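PDB 6R5T: periplasmic beta-glucosidase from Pseudomonas aeruginosa, which probably hydrolyses terminal, non-reducing beta-D-glucosyl residues with release of beta-D-glucose, as a member of glycoside hydrolase family 3. Local coordinates for residues 474-479 with 514-519; 362-367 with 537-542. The protein carries 1 engineered substitution. One frame throughout, in Å; residues are numbered along the deposited sequence. Where two conformers were deposited one is given.

Contact 1 (474-479 with 514-519); sequences VAVVGE and VLVLMN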
# COMPACT_ATOMS: atom_id res chain seq x y z
N VAL A 474 -13.44 34.40 -4.42
CA VAL A 474 -13.58 33.06 -5.05
C VAL A 474 -12.17 32.63 -5.43
O VAL A 474 -11.60 33.19 -6.39
CB VAL A 474 -14.53 33.08 -6.25
CG1 VAL A 474 -14.61 31.74 -6.96
CG2 VAL A 474 -15.93 33.47 -5.79
N ALA A 475 -11.60 31.69 -4.68
CA ALA A 475 -10.23 31.21 -4.92
C ALA A 475 -10.34 29.93 -5.77
O ALA A 475 -11.00 28.98 -5.33
CB ALA A 475 -9.51 30.96 -3.64
N VAL A 476 -9.75 29.93 -6.93
CA VAL A 476 -9.83 28.82 -7.90
C VAL A 476 -8.44 28.18 -7.88
O VAL A 476 -7.48 28.70 -8.43
CB VAL A 476 -10.27 29.24 -9.32
CG1 VAL A 476 -10.63 28.00 -10.12
CG2 VAL A 476 -11.44 30.21 -9.28
N VAL A 477 -8.36 27.05 -7.20
CA VAL A 477 -7.09 26.46 -6.77
C VAL A 477 -7.15 24.95 -6.94
O VAL A 477 -8.25 24.37 -7.09
CB VAL A 477 -6.79 26.82 -5.32
CG1 VAL A 477 -6.40 28.29 -5.21
CG2 VAL A 477 -7.92 26.46 -4.37
N GLY A 478 -5.97 24.32 -6.90
CA GLY A 478 -5.87 22.86 -6.86
C GLY A 478 -4.78 22.39 -7.81
O GLY A 478 -3.73 23.01 -7.89
N GLU A 479 -5.04 21.33 -8.55
CA GLU A 479 -4.03 20.70 -9.43
C GLU A 479 -4.19 21.20 -10.85
O GLU A 479 -5.30 21.48 -11.28
CB GLU A 479 -4.18 19.17 -9.44
CG GLU A 479 -4.03 18.51 -8.09
CD GLU A 479 -4.23 16.99 -8.20
OE1 GLU A 479 -5.14 16.55 -8.92
OE2 GLU A 479 -3.44 16.24 -7.53
N VAL A 514 -14.42 31.50 -0.64
CA VAL A 514 -15.06 30.37 -1.35
C VAL A 514 -13.95 29.66 -2.12
O VAL A 514 -13.30 30.30 -2.91
CB VAL A 514 -16.17 30.82 -2.32
CG1 VAL A 514 -16.71 29.65 -3.10
CG2 VAL A 514 -17.30 31.54 -1.61
N LEU A 515 -13.74 28.36 -1.86
CA LEU A 515 -12.75 27.61 -2.65
C LEU A 515 -13.45 26.86 -3.76
O LEU A 515 -14.40 26.10 -3.50
CB LEU A 515 -12.03 26.60 -1.77
CG LEU A 515 -11.22 27.09 -0.62
CD1 LEU A 515 -10.32 25.96 -0.17
CD2 LEU A 515 -10.45 28.35 -0.95
N VAL A 516 -12.99 27.09 -4.97
CA VAL A 516 -13.38 26.31 -6.16
C VAL A 516 -12.19 25.42 -6.51
O VAL A 516 -11.14 25.92 -6.90
CB VAL A 516 -13.80 27.21 -7.34
CG1 VAL A 516 -14.03 26.37 -8.57
CG2 VAL A 516 -15.01 28.05 -7.01
N LEU A 517 -12.33 24.13 -6.25
CA LEU A 517 -11.20 23.19 -6.35
C LEU A 517 -11.24 22.52 -7.72
O LEU A 517 -12.32 22.03 -8.14
CB LEU A 517 -11.40 22.09 -5.31
CG LEU A 517 -11.32 22.44 -3.84
CD1 LEU A 517 -11.42 21.13 -3.05
CD2 LEU A 517 -10.06 23.22 -3.52
N MET A 518 -10.10 22.48 -8.39
CA MET A 518 -9.92 21.63 -9.59
C MET A 518 -8.87 20.61 -9.20
O MET A 518 -7.86 20.94 -8.54
CB MET A 518 -9.50 22.40 -10.83
CG MET A 518 -10.43 23.44 -11.18
SD MET A 518 -10.17 23.85 -12.95
CE MET A 518 -11.19 25.32 -12.91
N ASN A 519 -9.06 19.40 -9.66
CA ASN A 519 -8.15 18.31 -9.27
C ASN A 519 -8.64 17.03 -9.94
O ASN A 519 -9.84 16.92 -10.29
CB ASN A 519 -8.16 18.05 -7.76
CG ASN A 519 -9.53 17.99 -7.12
OD1 ASN A 519 -10.28 18.99 -7.17
ND2 ASN A 519 -9.88 16.87 -6.49

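Contact 2 (362-367 with 537-542); sequences GLVLLK and ETWFSG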
# COMPACT_ATOMS: atom_id res chain seq x y z
N GLY A 362 -21.94 16.81 -11.57
CA GLY A 362 -20.73 16.22 -10.96
C GLY A 362 -20.16 17.08 -9.85
O GLY A 362 -19.27 16.60 -9.09
N LEU A 363 -20.58 18.34 -9.75
CA LEU A 363 -19.95 19.26 -8.79
C LEU A 363 -20.37 18.90 -7.37
O LEU A 363 -21.57 18.58 -7.14
CB LEU A 363 -20.36 20.70 -9.10
CG LEU A 363 -20.05 21.14 -10.53
CD1 LEU A 363 -20.52 22.57 -10.71
CD2 LEU A 363 -18.61 20.99 -10.92
N VAL A 364 -19.40 18.86 -6.44
CA VAL A 364 -19.67 18.36 -5.08
C VAL A 364 -19.47 19.49 -4.10
O VAL A 364 -18.33 20.04 -3.97
CB VAL A 364 -18.79 17.12 -4.70
CG1 VAL A 364 -19.16 16.64 -3.32
CG2 VAL A 364 -18.93 15.99 -5.69
N LEU A 365 -20.51 19.83 -3.37
CA LEU A 365 -20.37 20.84 -2.30
C LEU A 365 -19.80 20.15 -1.08
O LEU A 365 -20.44 19.24 -0.50
CB LEU A 365 -21.75 21.47 -2.04
CG LEU A 365 -21.73 22.58 -1.00
CD1 LEU A 365 -20.87 23.75 -1.44
CD2 LEU A 365 -23.16 23.05 -0.73
N LEU A 366 -18.61 20.52 -0.66
CA LEU A 366 -17.94 19.88 0.48
C LEU A 366 -18.15 20.67 1.78
O LEU A 366 -18.02 20.06 2.84
CB LEU A 366 -16.46 19.74 0.17
CG LEU A 366 -16.11 18.72 -0.93
CD1 LEU A 366 -14.65 18.70 -1.19
CD2 LEU A 366 -16.59 17.35 -0.53
N LYS A 367 -18.37 21.97 1.70
CA LYS A 367 -18.52 22.83 2.91
C LYS A 367 -19.28 24.08 2.50
O LYS A 367 -19.07 24.57 1.41
CB LYS A 367 -17.18 23.23 3.50
CG LYS A 367 -17.28 24.05 4.79
CD LYS A 367 -15.96 24.45 5.39
CE LYS A 367 -16.20 25.21 6.70
NZ LYS A 367 -14.95 25.70 7.31
N GLU A 537 -16.03 21.19 -4.93
CA GLU A 537 -15.18 20.27 -5.72
C GLU A 537 -15.67 20.27 -7.16
O GLU A 537 -16.84 19.88 -7.38
CB GLU A 537 -15.24 18.90 -5.06
CG GLU A 537 -14.62 17.80 -5.91
CD GLU A 537 -13.15 17.98 -6.05
OE1 GLU A 537 -12.41 17.42 -5.19
OE2 GLU A 537 -12.70 18.71 -6.98
N THR A 538 -14.83 20.68 -8.12
CA THR A 538 -15.26 20.75 -9.53
C THR A 538 -14.44 19.81 -10.40
O THR A 538 -14.64 19.80 -11.65
CB THR A 538 -15.17 22.18 -10.08
OG1 THR A 538 -13.83 22.55 -10.40
CG2 THR A 538 -15.77 23.16 -9.09
N TRP A 539 -13.54 19.01 -9.83
CA TRP A 539 -12.77 18.02 -10.61
C TRP A 539 -12.06 18.75 -11.74
O TRP A 539 -11.48 19.81 -11.49
CB TRP A 539 -13.70 16.93 -11.11
CG TRP A 539 -14.63 16.37 -10.09
CD1 TRP A 539 -15.96 16.57 -10.03
CD2 TRP A 539 -14.27 15.51 -9.00
NE1 TRP A 539 -16.49 15.89 -8.98
CE2 TRP A 539 -15.48 15.20 -8.34
CE3 TRP A 539 -13.07 14.99 -8.50
CZ2 TRP A 539 -15.51 14.40 -7.21
CZ3 TRP A 539 -13.11 14.20 -7.37
CH2 TRP A 539 -14.32 13.91 -6.74
N PHE A 540 -12.11 18.25 -12.97
CA PHE A 540 -11.86 19.08 -14.18
C PHE A 540 -13.18 18.98 -14.94
O PHE A 540 -13.54 17.87 -15.37
CB PHE A 540 -10.65 18.62 -14.99
CG PHE A 540 -9.34 18.67 -14.25
CD1 PHE A 540 -8.84 19.87 -13.75
CD2 PHE A 540 -8.65 17.52 -13.99
CE1 PHE A 540 -7.66 19.91 -13.04
CE2 PHE A 540 -7.47 17.56 -13.27
CZ PHE A 540 -6.98 18.75 -12.79
N SER A 541 -13.93 20.07 -15.05
CA SER A 541 -15.38 20.00 -15.43
C SER A 541 -15.62 20.15 -16.95
O SER A 541 -16.79 20.09 -17.35
CB SER A 541 -16.17 20.99 -14.63
OG SER A 541 -16.54 20.40 -13.38
N GLY A 542 -14.57 20.31 -17.76
CA GLY A 542 -14.73 20.21 -19.23
C GLY A 542 -14.93 21.53 -19.93
O GLY A 542 -14.78 22.61 -19.36

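Contact 1 (474-479 with 514-519)
Strands 472-478 and 513-518, joined through helix 497-508, form a beta-alpha-beta unit in the mixed sheet of the family 3 C-terminal domain, and residues 474-479 and 514-519 are its paired parallel strand ends. The two segment axes approach to 4.7 Å at 24°.

Five backbone hydrogen bonds fix an in-step register. A475 and V477 each use both N and O towards the partner strand; the straightest bond, V516 N to A475 O, measures 2.8 Å with an N-H...O angle of 172°. At the exit, E479 N reaches M518 O at 2.8 Å, but 31° above the carbonyl plane. Beside it G478, at positive phi, brings its bare CA to 3.2 Å from M518 O.

Apolar contacts cover both faces. On the side of helices 545-553 and 410-418, V474 CG1, anti to its backbone N, crosses V516 CG2 obliquely at 3.7 Å. Further along, the extended M518 chain carries CE to 3.9 Å from V476 CG1. On the helix 497-508 side, A475 CB touches L515 CD2, while V477 CG2, in the crowded position between N and carbonyl carbon, meets L517 CD2 at 4.0 Å.

The polar end differs: R490 and R521 hold E479 OE2 by salt bridges, G520 N binds OE1, and OE1 rests 3.6 Å from N519 CB.

Contact 2 (362-367 with 537-542)
An antiparallel bridge between V364 and E537 attaches edge strand 364-368 to the mixed sheet of the C-terminal domain, at the point where strand 534-537 passes into the loop before helix 545-553. Further along the edge strand, L366 and K367 both face I535 and make a classic beta bulge.

Two backbone bonds define V364 and E537 as a hydrogen-bonded pair. V364 N meets E537 O at 2.9 Å in an almost straight line (172°), and E537 N returns to V364 O at 2.7 Å. Both donors lie in the plane of the carbonyl they address.

A third cross-link comes from the indole: W539 NE1 donates to G362 O at 2.9 Å. The oxygen sits at the ring edge, close to its plane, yet the N-H comes in 36° above the G362 carbonyl plane. E537, at the end of its strand, steadies the same tryptophan from within the segment. With CG anti to the backbone N (chi1 169°), CG lies over the centre of one indole face, 3.6 Å above it; the bend at chi2 then swings the carboxylate round so that OE2 takes W539 N at 3.0 Å. OE1 receives N519 ND2; two N-H donors on this buried group would probably favour its ionised form.

Apolar contacts fill in around the bridge. L366 CD1 lies beside E537 CB at 3.9 Å, the two side chains pointing the same way, and V364 CG2 approaches W539 CZ2 obliquely. L363, backed by I549 and V552 of helix 545-553, pushes its CD2 branch against T538 CA and CB. In one of its two conformers S541 OG, donating to T538 O on a lone pair, lies 3.3 Å from L363 CD2.

Both contacts are buried and belong to one mixed sheet, but at different places in its strand order. Contact 1 pairs two interior strands through five backbone bonds, with valines on both faces, joined by A475 and leucines on one and by methionine on the other. Contact 2 joins an outermost strand to the end of strand 534-537; between these two segments there is a single bridge, the indole N-H of W539 adds a third bond across, and the E537 carboxylate and S541 hydroxyl bond within 537-542. Strand 534-537 lies between 513-518 and 364-368, and the contact centres are about 9 Å apart. T538 OG1 spans them with a probable hydrogen bond to L517 O at 2.8 Å.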